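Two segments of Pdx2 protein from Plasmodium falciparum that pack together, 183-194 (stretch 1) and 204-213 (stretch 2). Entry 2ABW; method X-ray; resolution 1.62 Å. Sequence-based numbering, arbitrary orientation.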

ATOM      1  N   ALA A 183     -10.218   6.495   2.163  1.00 15.13           N
ATOM      2  CA  ALA A 183      -9.808   5.122   2.319  1.00 15.22           C
ATOM      3  C   ALA A 183      -8.620   4.709   1.415  1.00 15.17           C
ATOM      4  O   ALA A 183      -7.868   3.824   1.779  1.00 14.43           O
ATOM      5  CB  ALA A 183     -11.023   4.162   2.124  1.00 16.16           C
ATOM      6  N   ALA A 184      -8.550   5.285   0.221  1.00 14.62           N
ATOM      7  CA  ALA A 184      -7.547   4.908  -0.769  1.00 12.98           C
ATOM      8  C   ALA A 184      -7.192   6.115  -1.563  1.00 15.38           C
ATOM      9  O   ALA A 184      -8.007   6.980  -1.921  1.00 14.67           O
ATOM     10  CB  ALA A 184      -8.092   3.858  -1.642  1.00 13.04           C
ATOM     11  N   VAL A 185      -5.881   6.246  -1.815  1.00 15.20           N
ATOM     12  CA  VAL A 185      -5.340   7.322  -2.658  1.00 15.17           C
ATOM     13  C   VAL A 185      -4.382   6.727  -3.664  1.00 15.91           C
ATOM     14  O   VAL A 185      -3.806   5.646  -3.419  1.00 15.72           O
ATOM     15  CB  VAL A 185      -4.577   8.385  -1.822  1.00 16.72           C
ATOM     16  CG1 VAL A 185      -5.606   9.199  -0.993  1.00 15.26           C
ATOM     17  CG2 VAL A 185      -3.492   7.836  -0.925  1.00 16.63           C
ATOM     18  N   GLU A 186      -4.183   7.444  -4.748  1.00 15.90           N
ATOM     19  CA  GLU A 186      -3.239   7.006  -5.766  1.00 15.16           C
ATOM     20  C   GLU A 186      -2.482   8.223  -6.256  1.00 16.89           C
ATOM     21  O   GLU A 186      -3.081   9.277  -6.544  1.00 17.56           O
ATOM     22  CB  GLU A 186      -4.024   6.301  -6.895  1.00 15.64           C
ATOM     23  CG  GLU A 186      -3.089   5.630  -7.946  1.00 15.95           C
ATOM     24  CD  GLU A 186      -3.854   4.681  -8.867  1.00 17.73           C
ATOM     25  OE1 GLU A 186      -5.115   4.781  -8.916  1.00 20.34           O
ATOM     26  OE2 GLU A 186      -3.244   3.937  -9.618  1.00 20.27           O
ATOM     27  N   GLN A 187      -1.185   8.104  -6.430  1.00 14.73           N
ATOM     28  CA  GLN A 187      -0.374   9.246  -6.901  1.00 16.02           C
ATOM     29  C   GLN A 187       0.742   8.636  -7.755  1.00 15.95           C
ATOM     30  O   GLN A 187       1.551   7.903  -7.210  1.00 16.00           O
ATOM     31  CB  GLN A 187       0.265  10.039  -5.771  1.00 16.76           C
ATOM     32  CG  GLN A 187       0.996  11.289  -6.301  1.00 17.64           C
ATOM     33  CD  GLN A 187       1.561  12.104  -5.235  1.00 17.58           C
ATOM     34  OE1 GLN A 187       1.391  11.810  -4.026  1.00 19.85           O
ATOM     35  NE2 GLN A 187       2.323  13.150  -5.653  1.00 20.78           N
ATOM     36  N   ASN A 188       0.703   8.934  -9.055  1.00 16.08           N
ATOM     37  CA  ASN A 188       1.736   8.411  -9.962  1.00 15.01           C
ATOM     38  C   ASN A 188       1.751   6.877  -9.778  1.00 14.89           C
ATOM     39  O   ASN A 188       0.665   6.266  -9.810  1.00 16.78           O
ATOM     40  CB  ASN A 188       3.081   9.040  -9.702  1.00 17.69           C
ATOM     41  CG  ASN A 188       3.095  10.549  -9.790  1.00 20.76           C
ATOM     42  OD1 ASN A 188       2.687  11.078 -10.787  1.00 24.81           O
ATOM     43  ND2 ASN A 188       3.516  11.236  -8.692  1.00 26.36           N
ATOM     44  N   ASN A 189       2.918   6.283  -9.512  1.00 14.71           N
ATOM     45  CA  ASN A 189       3.059   4.854  -9.362  1.00 14.89           C
ATOM     46  C   ASN A 189       2.678   4.232  -8.016  1.00 14.76           C
ATOM     47  O   ASN A 189       2.843   3.020  -7.791  1.00 15.63           O
ATOM     48  CB  ASN A 189       4.497   4.450  -9.683  1.00 14.03           C
ATOM     49  CG  ASN A 189       5.514   5.192  -8.868  1.00 16.31           C
ATOM     50  OD1 ASN A 189       5.524   6.417  -8.861  1.00 17.64           O
ATOM     51  ND2 ASN A 189       6.454   4.454  -8.181  1.00 15.40           N
ATOM     52  N   CYS A 190       2.167   5.056  -7.098  1.00 14.71           N
ATOM     53  CA  CYS A 190       1.857   4.674  -5.737  1.00 14.80           C
ATOM     54  C   CYS A 190       0.383   4.581  -5.405  1.00 14.81           C
ATOM     55  O   CYS A 190      -0.389   5.457  -5.756  1.00 15.89           O
ATOM     56  CB  CYS A 190       2.462   5.679  -4.762  1.00 14.52           C
ATOM     57  SG  CYS A 190       4.289   5.818  -4.920  1.00 18.73           S
ATOM     58  N   LEU A 191       0.003   3.508  -4.732  1.00 15.28           N
ATOM     59  CA  LEU A 191      -1.340   3.290  -4.278  1.00 14.57           C
ATOM     60  C   LEU A 191      -1.273   3.101  -2.823  1.00 14.28           C
ATOM     61  O   LEU A 191      -0.408   2.392  -2.295  1.00 14.97           O
ATOM     62  CB  LEU A 191      -1.903   2.006  -4.930  1.00 14.68           C
ATOM     63  CG  LEU A 191      -3.234   1.462  -4.478  1.00 16.13           C
ATOM     64  CD1 LEU A 191      -4.368   2.471  -4.874  1.00 17.25           C
ATOM     65  CD2 LEU A 191      -3.493   0.097  -5.095  1.00 16.75           C
ATOM     66  N   GLY A 192      -2.190   3.690  -2.072  1.00 15.63           N
ATOM     67  CA  GLY A 192      -2.214   3.550  -0.644  1.00 15.45           C
ATOM     68  C   GLY A 192      -3.650   3.297  -0.164  1.00 16.17           C
ATOM     69  O   GLY A 192      -4.574   3.993  -0.580  1.00 16.39           O
ATOM     70  N   THR A 193      -3.788   2.332   0.753  1.00 15.83           N
ATOM     71  CA  THR A 193      -5.091   1.989   1.373  1.00 15.04           C
ATOM     72  C   THR A 193      -4.943   1.894   2.845  1.00 16.03           C
ATOM     73  O   THR A 193      -3.889   1.443   3.358  1.00 16.63           O
ATOM     74  CB  THR A 193      -5.595   0.675   0.783  1.00 15.43           C
ATOM     75  OG1 THR A 193      -4.594  -0.372   0.910  1.00 16.95           O
ATOM     76  CG2 THR A 193      -5.999   0.874  -0.705  1.00 17.43           C
ATOM     77  N   VAL A 194      -5.933   2.416   3.580  1.00 15.97           N
ATOM     78  CA  VAL A 194      -5.860   2.385   5.047  1.00 16.33           C
ATOM     79  C   VAL A 194      -6.420   1.100   5.647  1.00 16.98           C
ATOM     80  O   VAL A 194      -6.312   0.851   6.871  1.00 20.41           O
ATOM     81  CB  VAL A 194      -6.563   3.601   5.660  1.00 15.32           C
ATOM     82  CG1 VAL A 194      -6.057   4.935   5.051  1.00 18.83           C
ATOM     83  CG2 VAL A 194      -8.107   3.489   5.431  1.00 16.81           C
ATOM     84  N   ALA A 204     -10.853  -6.972  -5.196  1.00 15.14           N
ATOM     85  CA  ALA A 204     -10.952  -5.811  -6.146  1.00 13.49           C
ATOM     86  C   ALA A 204      -9.651  -5.047  -6.154  1.00 13.45           C
ATOM     87  O   ALA A 204      -9.158  -4.669  -7.229  1.00 14.80           O
ATOM     88  CB  ALA A 204     -12.069  -4.895  -5.705  1.00 14.89           C
ATOM     89  N   PHE A 205      -9.086  -4.705  -4.985  1.00 14.74           N
ATOM     90  CA  PHE A 205      -7.874  -3.871  -4.968  1.00 13.34           C
ATOM     91  C   PHE A 205      -6.643  -4.623  -5.499  1.00 13.53           C
ATOM     92  O   PHE A 205      -5.710  -4.042  -6.069  1.00 13.64           O
ATOM     93  CB  PHE A 205      -7.654  -3.233  -3.611  1.00 14.07           C
ATOM     94  CG  PHE A 205      -8.660  -2.081  -3.364  1.00 13.89           C
ATOM     95  CD1 PHE A 205      -9.911  -2.366  -2.887  1.00 18.16           C
ATOM     96  CD2 PHE A 205      -8.361  -0.791  -3.768  1.00 15.30           C
ATOM     97  CE1 PHE A 205     -10.848  -1.343  -2.735  1.00 14.60           C
ATOM     98  CE2 PHE A 205      -9.317   0.234  -3.590  1.00 14.28           C
ATOM     99  CZ  PHE A 205     -10.544  -0.077  -3.159  1.00 14.27           C
ATOM    100  N   GLN A 206      -6.618  -5.927  -5.212  1.00 13.08           N
ATOM    101  CA  GLN A 206      -5.577  -6.757  -5.780  1.00 14.68           C
ATOM    102  C   GLN A 206      -5.633  -6.739  -7.306  1.00 12.70           C
ATOM    103  O   GLN A 206      -4.603  -6.602  -8.018  1.00 13.56           O
ATOM    104  CB  GLN A 206      -5.672  -8.221  -5.283  1.00 13.87           C
ATOM    105  CG  GLN A 206      -5.279  -8.348  -3.811  1.00 13.75           C
ATOM    106  CD  GLN A 206      -6.358  -8.018  -2.820  1.00 15.76           C
ATOM    107  OE1 GLN A 206      -7.479  -7.806  -3.223  1.00 16.04           O
ATOM    108  NE2 GLN A 206      -6.011  -8.043  -1.521  1.00 16.17           N
ATOM    109  N   GLN A 207      -6.800  -6.871  -7.850  1.00 13.29           N
ATOM    110  CA  GLN A 207      -6.997  -6.829  -9.296  1.00 13.91           C
ATOM    111  C   GLN A 207      -6.581  -5.492  -9.853  1.00 14.47           C
ATOM    112  O   GLN A 207      -5.892  -5.429 -10.886  1.00 14.67           O
ATOM    113  CB  GLN A 207      -8.433  -7.143  -9.605  1.00 16.53           C
ATOM    114  CG  GLN A 207      -8.587  -7.229 -11.140  1.00 16.30           C
ATOM    115  CD  GLN A 207     -10.017  -7.522 -11.587  1.00 18.60           C
ATOM    116  OE1 GLN A 207     -10.949  -7.676 -10.763  1.00 22.93           O
ATOM    117  NE2 GLN A 207     -10.191  -7.573 -12.858  1.00 24.68           N
ATOM    118  N   TYR A 208      -6.971  -4.411  -9.208  1.00 13.91           N
ATOM    119  CA  TYR A 208      -6.608  -3.055  -9.642  1.00 13.35           C
ATOM    120  C   TYR A 208      -5.099  -2.876  -9.626  1.00 14.42           C
ATOM    121  O   TYR A 208      -4.482  -2.344 -10.562  1.00 14.76           O
ATOM    122  CB  TYR A 208      -7.214  -2.043  -8.717  1.00 15.65           C
ATOM    123  CG  TYR A 208      -7.008  -0.642  -9.141  1.00 15.24           C
ATOM    124  CD1 TYR A 208      -7.692  -0.133 -10.252  1.00 15.13           C
ATOM    125  CD2 TYR A 208      -6.188   0.197  -8.486  1.00 16.94           C
ATOM    126  CE1 TYR A 208      -7.513   1.188 -10.639  1.00 14.71           C
ATOM    127  CE2 TYR A 208      -6.055   1.512  -8.837  1.00 16.61           C
ATOM    128  CZ  TYR A 208      -6.710   2.008  -9.911  1.00 15.34           C
ATOM    129  OH  TYR A 208      -6.607   3.345 -10.363  1.00 16.97           O
ATOM    130  N   PHE A 209      -4.482  -3.324  -8.551  1.00 12.91           N
ATOM    131  CA  PHE A 209      -2.992  -3.161  -8.454  1.00 13.27           C
ATOM    132  C   PHE A 209      -2.333  -4.053  -9.517  1.00 13.51           C
ATOM    133  O   PHE A 209      -1.357  -3.619 -10.146  1.00 14.30           O
ATOM    134  CB  PHE A 209      -2.459  -3.497  -7.080  1.00 13.33           C
ATOM    135  CG  PHE A 209      -0.979  -3.213  -6.951  1.00 13.03           C
ATOM    136  CD1 PHE A 209      -0.544  -1.875  -7.052  1.00 12.09           C
ATOM    137  CD2 PHE A 209      -0.029  -4.177  -6.718  1.00 13.50           C
ATOM    138  CE1 PHE A 209       0.794  -1.593  -6.998  1.00 15.87           C
ATOM    139  CE2 PHE A 209       1.305  -3.871  -6.645  1.00 14.99           C
ATOM    140  CZ  PHE A 209       1.692  -2.611  -6.805  1.00 16.25           C
ATOM    141  N   TYR A 210      -2.816  -5.252  -9.760  1.00 13.69           N
ATOM    142  CA  TYR A 210      -2.252  -6.086 -10.826  1.00 13.12           C
ATOM    143  C   TYR A 210      -2.301  -5.315 -12.172  1.00 13.53           C
ATOM    144  O   TYR A 210      -1.303  -5.284 -12.916  1.00 15.15           O
ATOM    145  CB  TYR A 210      -3.033  -7.372 -10.929  1.00 14.39           C
ATOM    146  CG  TYR A 210      -2.619  -8.138 -12.131  1.00 12.92           C
ATOM    147  CD1 TYR A 210      -1.483  -8.906 -12.169  1.00 14.70           C
ATOM    148  CD2 TYR A 210      -3.317  -8.045 -13.329  1.00 14.22           C
ATOM    149  CE1 TYR A 210      -1.093  -9.574 -13.325  1.00 13.83           C
ATOM    150  CE2 TYR A 210      -2.939  -8.703 -14.481  1.00 13.93           C
ATOM    151  CZ  TYR A 210      -1.787  -9.435 -14.512  1.00 14.88           C
ATOM    152  OH  TYR A 210      -1.312 -10.141 -15.637  1.00 14.99           O
ATOM    153  N   GLU A 211      -3.444  -4.758 -12.526  1.00 13.27           N
ATOM    154  CA  GLU A 211      -3.581  -4.045 -13.777  1.00 14.98           C
ATOM    155  C   GLU A 211      -2.618  -2.852 -13.814  1.00 16.17           C
ATOM    156  O   GLU A 211      -2.034  -2.601 -14.877  1.00 16.43           O
ATOM    157  CB  GLU A 211      -5.018  -3.621 -13.938  1.00 15.11           C
ATOM    158  CG  GLU A 211      -5.933  -4.735 -14.293  1.00 16.91           C
ATOM    159  CD  GLU A 211      -5.749  -5.283 -15.686  1.00 22.59           C
ATOM    160  OE1 GLU A 211      -5.285  -4.550 -16.568  1.00 24.09           O
ATOM    161  OE2 GLU A 211      -6.087  -6.435 -15.960  1.00 24.07           O
ATOM    162  N   LYS A 212      -2.366  -2.224 -12.661  1.00 15.47           N
ATOM    163  CA  LYS A 212      -1.398  -1.120 -12.584  1.00 15.64           C
ATOM    164  C   LYS A 212      -0.017  -1.583 -12.972  1.00 16.49           C
ATOM    165  O   LYS A 212       0.752  -0.971 -13.721  1.00 16.56           O
ATOM    166  CB  LYS A 212      -1.381  -0.535 -11.198  1.00 16.17           C
ATOM    167  CG  LYS A 212      -0.635   0.737 -11.048  1.00 16.45           C
ATOM    168  CD  LYS A 212      -0.882   1.327  -9.654  1.00 17.87           C
ATOM    169  CE  LYS A 212      -0.003   2.602  -9.364  1.00 18.74           C
ATOM    170  NZ  LYS A 212      -0.631   3.686 -10.156  1.00 17.84           N
ATOM    171  N   VAL A 213       0.367  -2.725 -12.413  1.00 14.24           N
ATOM    172  CA  VAL A 213       1.696  -3.344 -12.700  1.00 14.64           C
ATOM    173  C   VAL A 213       1.766  -3.753 -14.165  1.00 16.90           C
ATOM    174  O   VAL A 213       2.785  -3.543 -14.836  1.00 16.57           O
ATOM    175  CB  VAL A 213       1.975  -4.530 -11.749  1.00 13.59           C
ATOM    176  CG1 VAL A 213       3.333  -5.177 -12.114  1.00 17.77           C
ATOM    177  CG2 VAL A 213       1.969  -4.118 -10.297  1.00 14.50           C
TER

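Stretch 1 is a beta hairpin and stretch 2 a helix packed against one side of it. The helix runs nearly parallel to strand 183-187 and nearly antiparallel to strand 190-193. A type II' turn from Gln-187 to Cys-190 joins the strands. The hairpin pairs its own backbone: Gln-187 N donates to Cys-190 O, and Cys-190 N to Gln-187 O. In the helix, Lys-212 N donates to Tyr-208 O. All three hydrogen bonds between the stretches have side-chain donors, and one has a backbone acceptor, Asn-188 O.

The polar cluster centres on Glu-186. Its CA-to-CB bond points toward the helix, and chi1 and chi2 are both t, so the side chain is extended and carries its carboxylate to the helix. Each oxygen has its own donor. Tyr-208 OH donates to Glu-186 OE1 at 2.5 Å, a short bond lying near the plane of the tyrosine ring. Lys-212 NZ donates to Glu-186 OE2 at 2.7 Å, and this pair is a salt bridge. Tyr-208 and Lys-212 are four residues apart, about one helical turn, so both can reach the same carboxylate.

Lys-212 also reaches the turn. Its chi1 to chi3 are t and chi4 is p. Lys-212 NZ donates to Asn-188 O at 2.9 Å, giving that carbonyl a partner. Asn-189 O lies 3.3 Å from Lys-212 CE. The long chain suits this place, spanning from the helix to the turn; the residue has 83 Å² covered by stretch 1. Asn-188 ND2 and Asn-189 ND2 are hydrogen-bonded elsewhere in the structure.

The remaining side-chain contacts are carbon to carbon. Leu-191, buried and directed toward the helix, places CD2 4.1 Å from Phe-209 CD1 and 4.3 Å from Tyr-208 CD2. Phe-205 packs its CE2 4.3 Å from Ala-184 CB, an apolar contact between a methyl and the ring. Thr-193 CG2 lies 4.2 Å from Phe-205 CD2, while Thr-193 OG1 is satisfied elsewhere. In all, 410 Å² is buried between the stretches, both sides summed.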